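Local atomic coordinates of regulator of nonsense transcripts 2 (Homo sapiens, PDB entry 4CEK), a protein that takes part in nonsense-mediated mRNA decay, probably as a scaffold built from three helical MIF4G domains, the second of which forms this structure. Residues A[112-115]-A[116-120]; A[227-231]-A[232-236]. One frame throughout, in Å; residues are numbered along the deposited sequence.

In the fold
Both contacts are local, each made between residues close in sequence in an all-helical MIF4G structure, and both are structural packing. Contact 1 runs along helix 110-124, at the surface, its centre about 26 Å from the centre of the chain. Contact 2 marks the start of helix 231-243, after the loop that leaves helix 210-225, and lies deeper, about 11 Å from the same centre. The two sit on opposite sides of that centre, with their own centres about 35 Å apart and nearest atoms about 20 Å apart, so they do not touch. One follows the middle of a helix whose backbone pairs itself; the other caps a first turn with side chains.

Contact 1: residues A[112-115]-A[116-120]; sequences SHLK and LIVDA
Lys115 O accepts from Asp119 N at 2.9 Å, the shortest bond of this helical stretch. Val118 N bonds Leu114 O and Ile117 N bonds His113 O in the same i to i+4 pattern of an alpha helix, while Leu116 N to Ser112 O is weak. The Lys115 side chain starts anti to its own N (chi1 -172°), bends at chi2 and runs on across Asp119. Its CE comes 3.6 Å from Asp119 OD2, but NZ stays 4.1 Å from that oxygen, so the opposite charges are near without forming a salt bridge. An asparagine in place of Asp119 keeps the shape but not the charge, and the Lys115 ammonium, left without this nearby counter-charge, would probably swing more freely. On another flank, Ile117 CG2 lies over one face of the His113 ring, a CH-pi contact 4.1 Å from the centroid and 14° off the normal. Leu114 CG meets Val118 CG2 at 4.3 Å, a loose apolar pair. These two side chains turn to helix 148-159, where both touch Asn150 and Asp119 reaches Lys153; Val118 and Ile117 also meet Met145 in the preceding loop.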
loop_
_atom_site.group_PDB
_atom_site.type_symbol
_atom_site.label_atom_id
_atom_site.label_comp_id
_atom_site.label_asym_id
_atom_site.label_seq_id
_atom_site.Cartn_x
_atom_site.Cartn_y
_atom_site.Cartn_z
ATOM N N SER A 112 -11.172 -9.662 -27.906
ATOM C CA SER A 112 -11.864 -8.370 -27.919
ATOM C C SER A 112 -13.096 -8.388 -26.995
ATOM O O SER A 112 -13.506 -7.346 -26.508
ATOM C CB SER A 112 -12.284 -7.971 -29.331
ATOM O OG SER A 112 -13.370 -8.769 -29.772
ATOM N N HIS A 113 -13.683 -9.560 -26.757
ATOM C CA HIS A 113 -14.803 -9.668 -25.815
ATOM C C HIS A 113 -14.244 -9.696 -24.424
ATOM O O HIS A 113 -14.733 -8.997 -23.554
ATOM C CB HIS A 113 -15.672 -10.904 -26.100
ATOM C CG HIS A 113 -16.777 -11.160 -25.071
ATOM N ND1 HIS A 113 -16.724 -12.185 -24.182
ATOM C CD2 HIS A 113 -18.001 -10.510 -24.838
ATOM C CE1 HIS A 113 -17.844 -12.181 -23.417
ATOM N NE2 HIS A 113 -18.620 -11.157 -23.818
ATOM N N LEU A 114 -13.201 -10.497 -24.221
ATOM C CA LEU A 114 -12.490 -10.587 -22.935
ATOM C C LEU A 114 -11.885 -9.255 -22.515
ATOM O O LEU A 114 -12.027 -8.848 -21.380
ATOM C CB LEU A 114 -11.383 -11.635 -23.011
ATOM C CG LEU A 114 -10.558 -11.825 -21.739
ATOM C CD1 LEU A 114 -11.373 -12.563 -20.683
ATOM C CD2 LEU A 114 -9.253 -12.538 -22.088
ATOM N N LYS A 115 -11.213 -8.572 -23.430
ATOM C CA LYS A 115 -10.756 -7.201 -23.155
ATOM C C LYS A 115 -11.939 -6.337 -22.652
ATOM O O LYS A 115 -11.826 -5.616 -21.653
ATOM C CB LYS A 115 -10.120 -6.569 -24.405
ATOM C CG LYS A 115 -9.453 -5.221 -24.163
ATOM C CD LYS A 115 -9.620 -4.230 -25.311
ATOM C CE LYS A 115 -8.742 -3.005 -25.069
ATOM N NZ LYS A 115 -9.014 -1.847 -25.966
ATOM N N LEU A 116 -13.073 -6.422 -23.343
ATOM C CA LEU A 116 -14.236 -5.612 -22.994
ATOM C C LEU A 116 -14.667 -5.873 -21.556
ATOM O O LEU A 116 -14.901 -4.927 -20.824
ATOM C CB LEU A 116 -15.407 -5.825 -23.974
ATOM C CG LEU A 116 -16.634 -4.895 -23.841
ATOM C CD1 LEU A 116 -16.205 -3.460 -23.551
ATOM C CD2 LEU A 116 -17.537 -4.935 -25.075
ATOM N N ILE A 117 -14.718 -7.134 -21.133
ATOM C CA ILE A 117 -15.184 -7.429 -19.793
ATOM C C ILE A 117 -14.134 -7.051 -18.733
ATOM O O ILE A 117 -14.497 -6.659 -17.621
ATOM C CB ILE A 117 -15.675 -8.883 -19.619
ATOM C CG1 ILE A 117 -14.556 -9.834 -19.237
ATOM C CG2 ILE A 117 -16.370 -9.396 -20.879
ATOM C CD1 ILE A 117 -14.931 -10.647 -18.009
ATOM N N VAL A 118 -12.848 -7.141 -19.082
ATOM C CA VAL A 118 -11.790 -6.680 -18.196
ATOM C C VAL A 118 -11.786 -5.153 -18.005
ATOM O O VAL A 118 -11.572 -4.655 -16.905
ATOM C CB VAL A 118 -10.394 -7.120 -18.679
ATOM C CG1 VAL A 118 -9.347 -6.639 -17.702
ATOM C CG2 VAL A 118 -10.315 -8.635 -18.812
ATOM N N ASP A 119 -12.010 -4.412 -19.072
ATOM C CA ASP A 119 -12.064 -2.968 -18.968
ATOM C C ASP A 119 -13.278 -2.561 -18.142
ATOM O O ASP A 119 -13.231 -1.564 -17.426
ATOM C CB ASP A 119 -12.097 -2.323 -20.361
ATOM C CG ASP A 119 -10.763 -2.466 -21.118
ATOM O OD1 ASP A 119 -9.812 -3.152 -20.632
ATOM O OD2 ASP A 119 -10.670 -1.880 -22.226
ATOM N N ALA A 120 -14.355 -3.338 -18.230
ATOM C CA ALA A 120 -15.519 -3.139 -17.370
ATOM C C ALA A 120 -15.135 -3.370 -15.926
ATOM O O ALA A 120 -15.509 -2.603 -15.027
ATOM C CB ALA A 120 -16.655 -4.111 -17.739
#

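Contact 2: residues A[227-231]-A[232-236]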
loop_
_atom_site.group_PDB
_atom_site.type_symbol
_atom_site.label_atom_id
_atom_site.label_comp_id
_atom_site.label_asym_id
_atom_site.label_seq_id
_atom_site.Cartn_x
_atom_site.Cartn_y
_atom_site.Cartn_z
ATOM N N LYS A 227 0.939 -8.651 4.923
ATOM C CA LYS A 227 2.181 -9.396 4.719
ATOM C C LYS A 227 2.559 -9.522 3.247
ATOM O O LYS A 227 3.236 -10.470 2.899
ATOM C CB LYS A 227 2.108 -10.804 5.340
ATOM C CG LYS A 227 1.586 -10.841 6.769
ATOM C CD LYS A 227 1.501 -12.271 7.292
ATOM C CE LYS A 227 0.714 -12.340 8.607
ATOM N NZ LYS A 227 0.130 -13.690 8.896
ATOM N N MET A 228 2.104 -8.607 2.385
ATOM C CA MET A 228 2.613 -8.537 1.013
ATOM C C MET A 228 3.955 -7.814 0.971
ATOM O O MET A 228 4.778 -8.141 0.167
ATOM C CB MET A 228 1.621 -7.877 0.088
ATOM C CG MET A 228 0.321 -8.668 -0.067
ATOM S SD MET A 228 0.497 -10.358 -0.771
ATOM C CE MET A 228 0.583 -11.416 0.676
ATOM N N PHE A 229 4.173 -6.827 1.841
ATOM C CA PHE A 229 5.520 -6.360 2.202
ATOM C C PHE A 229 5.843 -7.044 3.497
ATOM O O PHE A 229 4.945 -7.253 4.303
ATOM C CB PHE A 229 5.569 -4.869 2.424
ATOM C CG PHE A 229 5.639 -4.087 1.167
ATOM C CD1 PHE A 229 6.859 -3.787 0.586
ATOM C CD2 PHE A 229 4.489 -3.657 0.536
ATOM C CE1 PHE A 229 6.922 -3.053 -0.586
ATOM C CE2 PHE A 229 4.551 -2.933 -0.648
ATOM C CZ PHE A 229 5.768 -2.624 -1.196
ATOM N N THR A 230 7.093 -7.462 3.673
ATOM C CA THR A 230 7.509 -8.107 4.902
ATOM C C THR A 230 7.822 -6.975 5.862
ATOM O O THR A 230 7.986 -5.813 5.427
ATOM C CB THR A 230 8.802 -8.953 4.722
ATOM O OG1 THR A 230 9.814 -8.102 4.213
ATOM C CG2 THR A 230 8.612 -10.193 3.783
ATOM N N LYS A 231 7.936 -7.321 7.149
ATOM C CA LYS A 231 8.254 -6.359 8.224
ATOM C C LYS A 231 9.577 -5.717 7.949
ATOM O O LYS A 231 9.744 -4.493 8.089
ATOM C CB LYS A 231 8.279 -7.064 9.574
ATOM C CG LYS A 231 6.876 -7.464 10.011
ATOM C CD LYS A 231 6.836 -8.537 11.098
ATOM C CE LYS A 231 5.392 -8.896 11.402
ATOM N NZ LYS A 231 4.903 -9.946 10.450
ATOM N N ASN A 232 10.515 -6.545 7.513
ATOM C CA ASN A 232 11.866 -6.089 7.170
ATOM C C ASN A 232 11.850 -5.093 6.021
ATOM O O ASN A 232 12.560 -4.111 6.080
ATOM C CB ASN A 232 12.740 -7.300 6.846
ATOM C CG ASN A 232 14.215 -6.957 6.777
ATOM O OD1 ASN A 232 14.785 -6.526 7.758
ATOM N ND2 ASN A 232 14.848 -7.193 5.622
ATOM N N ASP A 233 11.032 -5.317 4.989
ATOM C CA ASP A 233 10.849 -4.333 3.883
ATOM C C ASP A 233 10.436 -2.959 4.360
ATOM O O ASP A 233 10.985 -1.920 3.961
ATOM C CB ASP A 233 9.680 -4.737 2.971
ATOM C CG ASP A 233 10.068 -5.647 1.837
ATOM O OD1 ASP A 233 11.126 -5.399 1.211
ATOM O OD2 ASP A 233 9.272 -6.579 1.551
ATOM N N THR A 234 9.371 -2.944 5.151
ATOM C CA THR A 234 8.788 -1.702 5.586
ATOM C C THR A 234 9.634 -1.020 6.683
ATOM O O THR A 234 9.684 0.197 6.743
ATOM C CB THR A 234 7.367 -1.968 6.059
ATOM O OG1 THR A 234 6.672 -2.630 4.984
ATOM C CG2 THR A 234 6.668 -0.639 6.479
ATOM N N LEU A 235 10.282 -1.800 7.542
ATOM C CA LEU A 235 11.286 -1.231 8.445
ATOM C C LEU A 235 12.442 -0.570 7.704
ATOM O O LEU A 235 12.981 0.438 8.174
ATOM C CB LEU A 235 11.828 -2.274 9.421
ATOM C CG LEU A 235 10.811 -2.619 10.524
ATOM C CD1 LEU A 235 11.205 -3.874 11.306
ATOM C CD2 LEU A 235 10.668 -1.427 11.442
ATOM N N HIS A 236 12.831 -1.115 6.551
ATOM C CA HIS A 236 13.842 -0.430 5.761
ATOM C C HIS A 236 13.340 0.897 5.225
ATOM O O HIS A 236 14.072 1.901 5.201
ATOM C CB HIS A 236 14.362 -1.284 4.639
ATOM C CG HIS A 236 15.279 -0.528 3.743
ATOM N ND1 HIS A 236 14.863 0.031 2.585
ATOM C CD2 HIS A 236 16.613 -0.125 3.933
ATOM C CE1 HIS A 236 15.908 0.699 2.028
ATOM N NE2 HIS A 236 16.965 0.608 2.865
#
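Thr230 and Asp233 cross obliquely, with Asp233 OD2 swung back over the start of the helix. That oxygen takes Thr230 N at 3.2 Å through its anti lone pair, in a nearly straight bond (167°), and a weak one from Thr230 OG1. Thr230 OG1, set between its backbone N and carbonyl carbon (chi1 57°), in turn accepts Asp233 N at 3.1 Å. Each residue's side chain thus binds the other's backbone N-H: a capping box, with Thr230 as N-cap of helix 231-243, giving partners to Asp233 N in the first turn and to the N-cap residue's own N. Phe229, one residue earlier, stands at about a right angle to Asp233, its ring plane 81° from the carboxylate plane. Asp233 CB meets the ring at its edge, 3.8 Å from CD1, and the ring itself packs into helices 185-203 and 210-225, touching Leu194 and Leu223. Along the turn, Thr234 N bonds Thr230 O at 3.2 Å and Leu235 N bonds Lys231 O at 2.8 Å. Thr234 OG1 comes 3.6 Å from Phe229 CB and is hydrogen-bonded to Thr224 of helix 210-225. The Leu235 side chain packs on Thr274 and Leu277 of helix 268-287, and Asn232 OD1 is hydrogen-bonded to Arg273 there.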